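Side-chain contact in peptide methionine sulfoxide reductase msrA/msrB (Neisseria meningitidis, PDB 3BQG), which reduces methionine sulfoxide back to methionine through its MsrA domain, captured here in a sulfenic acid form: residues 75-80 and 161-166. The protein carries 1 engineered substitution. Residues are numbered along the deposited sequence; the frame is centred on the assembly and turned at random.
Sequences FFRVVD and ADEPLP
Arg77 reaches from helix 68-78 of the MsrA alpha/beta domain to the carbonyl of Glu163 in the last modelled residues, 161-166, and ties that irregular chain to the helix surface. Its NH1 donates to Glu163 O over 2.8 Å in a nearly straight bond (N-H...O 167°). The oxygen lies almost in the guanidinium plane, at its edge, whereas the nitrogen sits well above the plane of the carbonyl. The same NH1 also bonds Lys160 O, and two backbone carbonyls therefore hold this end of the arginine. Long and multiply donating, arginine suits this place: its CG is anti to the backbone N (chi1 177°), the chain runs out straight from the helix, and a single bend at chi3 turns the head along the tail.

Glu163 comes over one face of the guanidinium. Its CB rests 3.2 Å from Arg77 NH1, and its carboxylate, tilted 20° from the guanidinium plane, keeps OE1 4.3 Å from Arg77 NE; OE1 lies well off that plane, beyond salt-bridge range, and the opposite charges probably attract without a directed bond. Leu165 supplies a branched apolar end that also packs on Asp70, Gln73 and Tyr74 of helix 68-78, while Tyr19 of helix 14-21 touches Arg77. Beside the guanidinium, Leu165 CD2 approaches Arg77 NH2 obliquely to 3.5 Å.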
loop_
_atom_site.group_PDB
_atom_site.type_symbol
_atom_site.label_atom_id
_atom_site.label_comp_id
_atom_site.label_asym_id
_atom_site.label_seq_id
_atom_site.Cartn_x
_atom_site.Cartn_y
_atom_site.Cartn_z
ATOM N N PHE A 75 3.331 5.936 4.486
ATOM C CA PHE A 75 2.042 5.491 3.958
ATOM C C PHE A 75 0.991 6.567 4.211
ATOM O O PHE A 75 0.333 7.035 3.280
ATOM C CB PHE A 75 1.631 4.190 4.658
ATOM C CG PHE A 75 0.311 3.632 4.206
ATOM C CD1 PHE A 75 0.136 3.181 2.902
ATOM C CD2 PHE A 75 -0.741 3.500 5.108
ATOM C CE1 PHE A 75 -1.070 2.607 2.501
ATOM C CE2 PHE A 75 -1.958 2.926 4.717
ATOM C CZ PHE A 75 -2.117 2.475 3.411
ATOM N N PHE A 76 0.850 6.960 5.477
ATOM C CA PHE A 76 -0.129 7.968 5.885
ATOM C C PHE A 76 0.065 9.338 5.248
ATOM O O PHE A 76 -0.873 10.129 5.182
ATOM C CB PHE A 76 -0.128 8.143 7.410
ATOM C CG PHE A 76 -0.554 6.920 8.173
ATOM C CD1 PHE A 76 -1.678 6.195 7.787
ATOM C CD2 PHE A 76 0.168 6.495 9.281
ATOM C CE1 PHE A 76 -2.079 5.060 8.498
ATOM C CE2 PHE A 76 -0.223 5.365 9.999
ATOM C CZ PHE A 76 -1.346 4.645 9.604
ATOM N N ARG A 77 1.282 9.627 4.806
ATOM C CA ARG A 77 1.574 10.911 4.187
ATOM C C ARG A 77 0.836 11.113 2.867
ATOM O O ARG A 77 0.456 12.232 2.526
ATOM C CB ARG A 77 3.084 11.049 3.950
ATOM C CG ARG A 77 3.489 12.324 3.229
ATOM C CD ARG A 77 5.003 12.405 3.046
ATOM N NE ARG A 77 5.717 12.419 4.321
ATOM C CZ ARG A 77 7.041 12.371 4.432
ATOM N NH1 ARG A 77 7.792 12.310 3.344
ATOM N NH2 ARG A 77 7.617 12.377 5.629
ATOM N N VAL A 78 0.609 10.027 2.135
ATOM C CA VAL A 78 -0.035 10.135 0.833
ATOM C C VAL A 78 -1.368 9.410 0.633
ATOM O O VAL A 78 -2.014 9.576 -0.403
ATOM C CB VAL A 78 0.948 9.681 -0.269
ATOM C CG1 VAL A 78 2.208 10.559 -0.225
ATOM C CG2 VAL A 78 1.320 8.225 -0.070
ATOM N N VAL A 79 -1.778 8.609 1.610
ATOM C CA VAL A 79 -3.038 7.880 1.517
ATOM C C VAL A 79 -4.102 8.517 2.418
ATOM O O VAL A 79 -3.814 8.887 3.557
ATOM C CB VAL A 79 -2.841 6.391 1.919
ATOM C CG1 VAL A 79 -4.172 5.656 1.922
ATOM C CG2 VAL A 79 -1.864 5.720 0.949
ATOM N N ASP A 80 -5.318 8.665 1.898
ATOM C CA ASP A 80 -6.426 9.228 2.682
ATOM C C ASP A 80 -7.005 8.053 3.475
ATOM O O ASP A 80 -7.647 7.164 2.908
ATOM C CB ASP A 80 -7.505 9.813 1.771
ATOM C CG ASP A 80 -8.559 10.581 2.549
ATOM O OD1 ASP A 80 -8.854 10.183 3.695
ATOM O OD2 ASP A 80 -9.096 11.574 2.019
ATOM N N ALA A 161 7.810 11.750 -1.371
ATOM C CA ALA A 161 8.581 10.680 -0.745
ATOM C C ALA A 161 9.934 11.209 -0.277
ATOM O O ALA A 161 10.554 10.641 0.624
ATOM C CB ALA A 161 8.780 9.528 -1.728
ATOM N N ASP A 162 10.373 12.306 -0.888
ATOM C CA ASP A 162 11.660 12.916 -0.567
ATOM C C ASP A 162 11.693 13.625 0.779
ATOM O O ASP A 162 12.761 13.808 1.362
ATOM C CB ASP A 162 12.061 13.900 -1.666
ATOM C CG ASP A 162 11.984 13.285 -3.049
ATOM O OD1 ASP A 162 12.491 12.157 -3.234
ATOM O OD2 ASP A 162 11.420 13.933 -3.954
ATOM N N GLU A 163 10.532 14.041 1.270
ATOM C CA GLU A 163 10.481 14.713 2.558
ATOM C C GLU A 163 10.975 13.761 3.637
ATOM O O GLU A 163 10.566 12.600 3.694
ATOM C CB GLU A 163 9.053 15.162 2.872
ATOM C CG GLU A 163 8.621 16.416 2.132
ATOM C CD GLU A 163 7.146 16.718 2.310
ATOM O OE1 GLU A 163 6.629 16.530 3.433
ATOM O OE2 GLU A 163 6.507 17.153 1.328
ATOM N N PRO A 164 11.881 14.238 4.500
ATOM C CA PRO A 164 12.419 13.404 5.575
ATOM C C PRO A 164 11.373 13.223 6.666
ATOM O O PRO A 164 10.532 14.098 6.870
ATOM C CB PRO A 164 13.616 14.211 6.057
ATOM C CG PRO A 164 13.122 15.619 5.907
ATOM C CD PRO A 164 12.474 15.587 4.538
ATOM N N LEU A 165 11.417 12.090 7.360
ATOM C CA LEU A 165 10.465 11.840 8.435
ATOM C C LEU A 165 10.785 12.755 9.611
ATOM O O LEU A 165 11.947 12.900 9.994
ATOM C CB LEU A 165 10.528 10.380 8.892
ATOM C CG LEU A 165 9.966 9.307 7.957
ATOM C CD1 LEU A 165 10.053 7.951 8.639
ATOM C CD2 LEU A 165 8.524 9.631 7.606
ATOM N N PRO A 166 9.754 13.388 10.196
ATOM C CA PRO A 166 9.907 14.296 11.336
ATOM C C PRO A 166 10.670 13.665 12.496
ATOM O O PRO A 166 10.030 13.407 13.536
ATOM C CB PRO A 166 8.466 14.631 11.703
ATOM C CG PRO A 166 7.774 14.591 10.374
ATOM C CD PRO A 166 8.343 13.328 9.769
#